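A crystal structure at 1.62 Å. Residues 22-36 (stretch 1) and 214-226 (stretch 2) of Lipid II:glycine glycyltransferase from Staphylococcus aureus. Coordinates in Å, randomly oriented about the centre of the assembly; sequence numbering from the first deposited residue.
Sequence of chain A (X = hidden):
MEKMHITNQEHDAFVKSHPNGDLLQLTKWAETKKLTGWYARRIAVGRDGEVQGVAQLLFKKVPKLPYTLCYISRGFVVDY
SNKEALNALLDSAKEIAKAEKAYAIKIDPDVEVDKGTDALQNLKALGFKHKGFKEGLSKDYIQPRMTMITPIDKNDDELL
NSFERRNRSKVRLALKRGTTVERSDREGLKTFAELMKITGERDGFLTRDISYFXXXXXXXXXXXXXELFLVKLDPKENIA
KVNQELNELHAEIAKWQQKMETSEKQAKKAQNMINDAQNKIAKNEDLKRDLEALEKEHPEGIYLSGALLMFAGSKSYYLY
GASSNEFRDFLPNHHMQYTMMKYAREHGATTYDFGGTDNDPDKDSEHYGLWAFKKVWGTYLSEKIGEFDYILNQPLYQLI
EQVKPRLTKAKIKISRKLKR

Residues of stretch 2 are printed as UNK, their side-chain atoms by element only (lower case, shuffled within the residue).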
# COMPACT_ATOMS: atom_id res chain seq x y z
N ASP A 22 -7.09 2.94 11.63
CA ASP A 22 -6.34 3.31 10.42
C ASP A 22 -4.91 3.55 10.82
O ASP A 22 -4.63 3.99 11.98
CB ASP A 22 -6.92 4.57 9.73
CG ASP A 22 -6.35 4.77 8.33
OD1 ASP A 22 -6.83 4.00 7.44
OD2 ASP A 22 -5.43 5.58 8.13
N LEU A 23 -4.01 3.35 9.87
CA LEU A 23 -2.61 3.72 9.99
C LEU A 23 -2.40 5.17 10.54
O LEU A 23 -1.50 5.42 11.36
CB LEU A 23 -1.94 3.61 8.62
CG LEU A 23 -0.51 4.02 8.46
CD1 LEU A 23 0.38 3.08 9.27
CD2 LEU A 23 -0.09 4.10 6.98
N LEU A 24 -3.20 6.13 10.08
CA LEU A 24 -2.96 7.53 10.40
C LEU A 24 -3.37 7.89 11.84
O LEU A 24 -3.11 9.02 12.25
CB LEU A 24 -3.67 8.43 9.37
CG LEU A 24 -3.32 8.28 7.90
CD1 LEU A 24 -3.73 9.51 7.05
CD2 LEU A 24 -1.96 7.73 7.53
N GLN A 25 -3.93 6.92 12.60
CA GLN A 25 -4.22 7.07 14.02
C GLN A 25 -3.23 6.36 14.95
O GLN A 25 -3.41 6.38 16.18
CB GLN A 25 -5.64 6.69 14.34
CG GLN A 25 -6.67 7.69 13.80
CD GLN A 25 -6.64 8.97 14.63
OE1 GLN A 25 -6.14 10.07 14.22
NE2 GLN A 25 -7.08 8.81 15.80
N LEU A 26 -2.22 5.72 14.38
CA LEU A 26 -1.19 5.03 15.20
C LEU A 26 -0.19 6.01 15.78
O LEU A 26 0.22 6.98 15.14
CB LEU A 26 -0.43 3.96 14.38
CG LEU A 26 -1.30 2.82 13.83
CD1 LEU A 26 -0.40 1.85 13.06
CD2 LEU A 26 -2.01 2.10 14.96
N THR A 27 0.29 5.69 16.99
CA THR A 27 1.25 6.55 17.61
C THR A 27 2.56 6.73 16.84
O THR A 27 3.13 7.81 16.83
CB THR A 27 1.54 6.16 19.09
OG1 THR A 27 2.27 4.92 19.15
CG2 THR A 27 0.31 6.07 19.92
N LYS A 28 3.06 5.67 16.16
CA LYS A 28 4.29 5.80 15.40
C LYS A 28 4.07 6.60 14.10
O LYS A 28 5.02 7.18 13.59
CB LYS A 28 4.88 4.42 15.08
CG LYS A 28 5.29 3.63 16.28
CD LYS A 28 6.40 4.29 17.05
CE LYS A 28 7.08 3.24 17.95
NZ LYS A 28 7.64 2.08 17.17
N TRP A 29 2.83 6.66 13.62
CA TRP A 29 2.54 7.58 12.49
C TRP A 29 2.70 9.04 12.96
O TRP A 29 3.30 9.90 12.27
CB TRP A 29 1.16 7.35 11.93
CG TRP A 29 0.88 8.27 10.80
CD1 TRP A 29 0.17 9.43 10.84
CD2 TRP A 29 1.36 8.14 9.46
NE1 TRP A 29 0.20 10.03 9.63
CE2 TRP A 29 0.90 9.26 8.75
CE3 TRP A 29 2.14 7.18 8.79
CZ2 TRP A 29 1.15 9.44 7.40
CZ3 TRP A 29 2.41 7.37 7.46
CH2 TRP A 29 1.92 8.49 6.78
N ALA A 30 2.18 9.35 14.14
CA ALA A 30 2.43 10.70 14.72
C ALA A 30 3.89 11.01 14.84
O ALA A 30 4.32 12.13 14.55
CB ALA A 30 1.73 10.86 16.05
N GLU A 31 4.72 10.01 15.15
CA GLU A 31 6.15 10.26 15.21
C GLU A 31 6.68 10.77 13.88
O GLU A 31 7.53 11.65 13.86
CB GLU A 31 6.95 9.01 15.63
CG GLU A 31 6.70 8.59 17.05
CD GLU A 31 7.42 9.45 18.06
OE1 GLU A 31 8.36 10.19 17.70
OE2 GLU A 31 7.02 9.38 19.24
N THR A 32 6.16 10.26 12.76
CA THR A 32 6.64 10.67 11.43
C THR A 32 6.28 12.10 11.08
O THR A 32 6.90 12.73 10.25
CB THR A 32 6.13 9.76 10.28
OG1 THR A 32 4.76 10.11 9.96
CG2 THR A 32 6.25 8.33 10.60
N LYS A 33 5.24 12.61 11.72
CA LYS A 33 4.78 13.95 11.39
C LYS A 33 5.49 15.05 12.18
O LYS A 33 5.29 16.24 11.90
CB LYS A 33 3.27 14.02 11.58
CG LYS A 33 2.51 13.10 10.63
CD LYS A 33 2.61 13.55 9.17
CE LYS A 33 1.81 12.64 8.25
NZ LYS A 33 1.80 13.17 6.86
N LYS A 34 6.33 14.67 13.14
CA LYS A 34 7.10 15.67 13.88
C LYS A 34 7.96 16.47 12.90
O LYS A 34 8.12 17.66 13.07
CB LYS A 34 7.97 15.02 14.98
CG LYS A 34 7.20 14.47 16.16
CD LYS A 34 8.15 13.75 17.11
CE LYS A 34 7.47 13.32 18.40
NZ LYS A 34 8.45 12.68 19.33
N LEU A 35 8.47 15.80 11.88
CA LEU A 35 9.42 16.39 10.94
C LEU A 35 8.79 17.54 10.17
O LEU A 35 9.51 18.44 9.71
CB LEU A 35 9.93 15.31 9.98
CG LEU A 35 11.12 15.64 9.08
CD1 LEU A 35 12.36 15.84 9.94
CD2 LEU A 35 11.36 14.52 8.08
N THR A 36 7.47 17.53 10.03
CA THR A 36 6.77 18.60 9.32
C THR A 36 5.94 19.52 10.22
O THR A 36 5.03 20.19 9.74
CB THR A 36 5.92 18.05 8.15
OG1 THR A 36 5.16 16.91 8.57
CG2 THR A 36 6.83 17.63 6.97
N UNK A 214 13.18 7.21 5.10
CA UNK A 214 13.72 6.74 6.34
C UNK A 214 12.84 7.17 7.54
O UNK A 214 12.65 6.40 8.44
c UNK A 214 17.57 6.97 5.69
c UNK A 214 16.17 6.38 5.72
o UNK A 214 17.73 8.19 5.90
o UNK A 214 18.50 6.19 5.40
c UNK A 214 15.17 7.25 6.49
N UNK A 215 12.29 8.36 7.47
CA UNK A 215 11.45 8.91 8.55
C UNK A 215 10.20 8.06 8.75
O UNK A 215 9.86 7.67 9.86
o UNK A 215 10.59 11.13 10.34
n UNK A 215 8.98 11.43 8.80
c UNK A 215 10.17 10.98 9.20
c UNK A 215 11.04 10.31 8.16
N UNK A 216 9.58 7.69 7.66
CA UNK A 216 8.43 6.77 7.76
C UNK A 216 8.85 5.35 8.19
O UNK A 216 8.29 4.71 9.12
c UNK A 216 8.42 6.49 5.20
c UNK A 216 7.00 8.19 6.20
c UNK A 216 7.60 6.81 6.44
c UNK A 216 7.67 6.73 3.90
N UNK A 217 9.86 4.80 7.54
CA UNK A 217 10.23 3.45 7.83
C UNK A 217 10.68 3.19 9.28
O UNK A 217 10.27 2.19 9.91
c UNK A 217 12.58 -1.11 6.96
c UNK A 217 12.83 1.19 7.63
c UNK A 217 11.08 0.58 6.15
c UNK A 217 11.31 3.03 6.81
c UNK A 217 11.74 1.58 6.88
c UNK A 217 13.25 -0.13 7.68
c UNK A 217 11.48 -0.75 6.21
o UNK A 217 13.00 -2.43 6.99
N UNK A 218 11.54 4.06 9.81
CA UNK A 218 12.14 3.90 11.11
C UNK A 218 11.12 3.93 12.25
O UNK A 218 11.34 3.33 13.30
c UNK A 218 13.15 5.02 11.37
c UNK A 218 14.42 4.91 10.54
o UNK A 218 15.16 5.92 10.50
o UNK A 218 14.68 3.85 9.92
N UNK A 219 10.03 4.68 12.10
CA UNK A 219 9.01 4.70 13.15
C UNK A 219 8.23 3.41 13.24
O UNK A 219 7.93 2.90 14.32
c UNK A 219 8.04 5.86 12.90
N UNK A 220 7.84 2.90 12.09
CA UNK A 220 6.89 1.82 12.02
C UNK A 220 7.48 0.40 11.79
O UNK A 220 6.82 -0.56 12.10
c UNK A 220 4.70 4.23 10.13
c UNK A 220 5.88 2.18 10.93
c UNK A 220 4.93 3.34 11.34
c UNK A 220 3.62 2.77 11.83
N UNK A 221 8.66 0.30 11.22
CA UNK A 221 9.23 -1.01 10.87
C UNK A 221 9.49 -1.93 12.08
O UNK A 221 9.18 -3.13 12.05
n UNK A 221 12.47 -3.95 9.68
c UNK A 221 11.37 -4.23 8.99
c UNK A 221 11.16 -2.18 9.80
n UNK A 221 10.56 -3.18 9.05
c UNK A 221 12.37 -2.67 10.19
c UNK A 221 10.50 -0.87 10.07
N UNK A 222 9.97 -1.32 13.15
CA UNK A 222 10.21 -2.02 14.43
C UNK A 222 9.03 -2.88 14.88
O UNK A 222 9.19 -4.01 15.33
c UNK A 222 11.11 -0.53 17.94
c UNK A 222 11.29 -1.40 16.71
o UNK A 222 10.20 0.35 17.99
o UNK A 222 11.89 -0.74 18.87
c UNK A 222 10.49 -0.94 15.51
N UNK A 223 7.80 -2.35 14.74
CA UNK A 223 6.56 -3.02 15.06
C UNK A 223 5.97 -3.93 13.97
O UNK A 223 4.89 -4.53 14.15
o UNK A 223 5.83 0.14 16.45
o UNK A 223 6.44 -1.59 17.65
c UNK A 223 5.49 -1.95 15.44
c UNK A 223 5.94 -1.09 16.59
N UNK A 224 6.66 -3.98 12.84
CA UNK A 224 6.24 -4.77 11.70
C UNK A 224 5.19 -4.04 10.84
O UNK A 224 4.50 -4.64 10.04
N UNK A 225 5.01 -2.76 11.12
CA UNK A 225 4.02 -1.93 10.42
C UNK A 225 4.50 -1.16 9.20
O UNK A 225 3.71 -0.42 8.60
c UNK A 225 3.36 -0.98 11.44
o UNK A 225 2.00 -2.80 12.16
c UNK A 225 2.57 -1.75 12.50
o UNK A 225 2.47 -1.26 13.65
N UNK A 226 5.77 -1.31 8.84
CA UNK A 226 6.33 -0.84 7.57
C UNK A 226 7.31 -1.89 7.11
O UNK A 226 8.14 -2.35 7.90
c UNK A 226 7.01 0.47 7.72
O HOH W 1 9.44 12.85 12.28

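Position 214 carries three carbons in a row, the third bearing two oxygens. It is out of reach of stretch 1. This is Glu214.

Position 215 has two carbons, the second bearing one oxygen and one nitrogen, so it is an amide. Its nitrogen lies against the Thr32 carbonyl. This is Asn215. Its ND2 donates to Thr32 O at 2.8 Å, with a nearly straight angle of 163°.

Position 216 has four carbons, forked at the first, with one arm two carbons long. A branch carbon lies 4.5 Å from Thr32 CB. This is Ile216. Its CA packs against Thr32 CG2 at 3.9 Å.

Position 217 has one carbon and then a six-carbon ring bearing an oxygen. It points away from stretch 1. This is Tyr217.

Position 218 has two carbons, the second with two oxygens, and makes no contact. This is Asp218.

Position 219 has a single carbon, CB, 3.8 Å from Thr32 CG2. This is Ala219. The small side chain goes with a close approach of backbones: Lys28 CA and Ala219 CA are 5.3 Å apart.

Position 220 has four carbons, forked at the second. The two end carbons reach Leu23, Leu26, Lys28 and Trp29. This is Leu220. Its CD2 lies 4.1 Å from Leu23 CD1 and 3.9 Å from Lys28 CB. Its CD1 sits at the edge of the Trp29 ring, 4.1 Å from Trp29 CE3.

Position 221 has one carbon and a five-membered ring with two nitrogens. It points away. This is His221.

Position 222 has three carbons, the third with two oxygens, one of them near the Lys28 amine. This is Glu222. Its OE1 forms a salt bridge with Lys28 NZ at 3.2 Å.

Position 223 has two carbons, the second with two oxygens, one near Lys28 NZ. This is Asp223. Its OD2 makes a closer salt bridge to Lys28 NZ, at 2.7 Å.

Position 224 has no side-chain atoms, and its phi is positive. This is Gly224.

Position 225 has two carbons, the second with two oxygens, one near Leu26 CD1. This is Asp225. Its OD2 is hydrogen-bonded elsewhere in the structure.

Position 226 has one carbon and no contact. This is Ala226.

The two helices run roughly antiparallel, at 151°. Leu220 fills the apolar centre. Lys28 NZ also donates to Ala219 O at 3.0 Å, so one amine joins a backbone carbonyl and two carboxylates. Towards the other end, water 1 donates to Glu31 O and Asn215 OD1, both at 2.8 Å, and supplements the hydrogen bond from Asn215 ND2 to Thr32 O.

Stretch 2, residues 214-226: ENIYDALHEDGDA
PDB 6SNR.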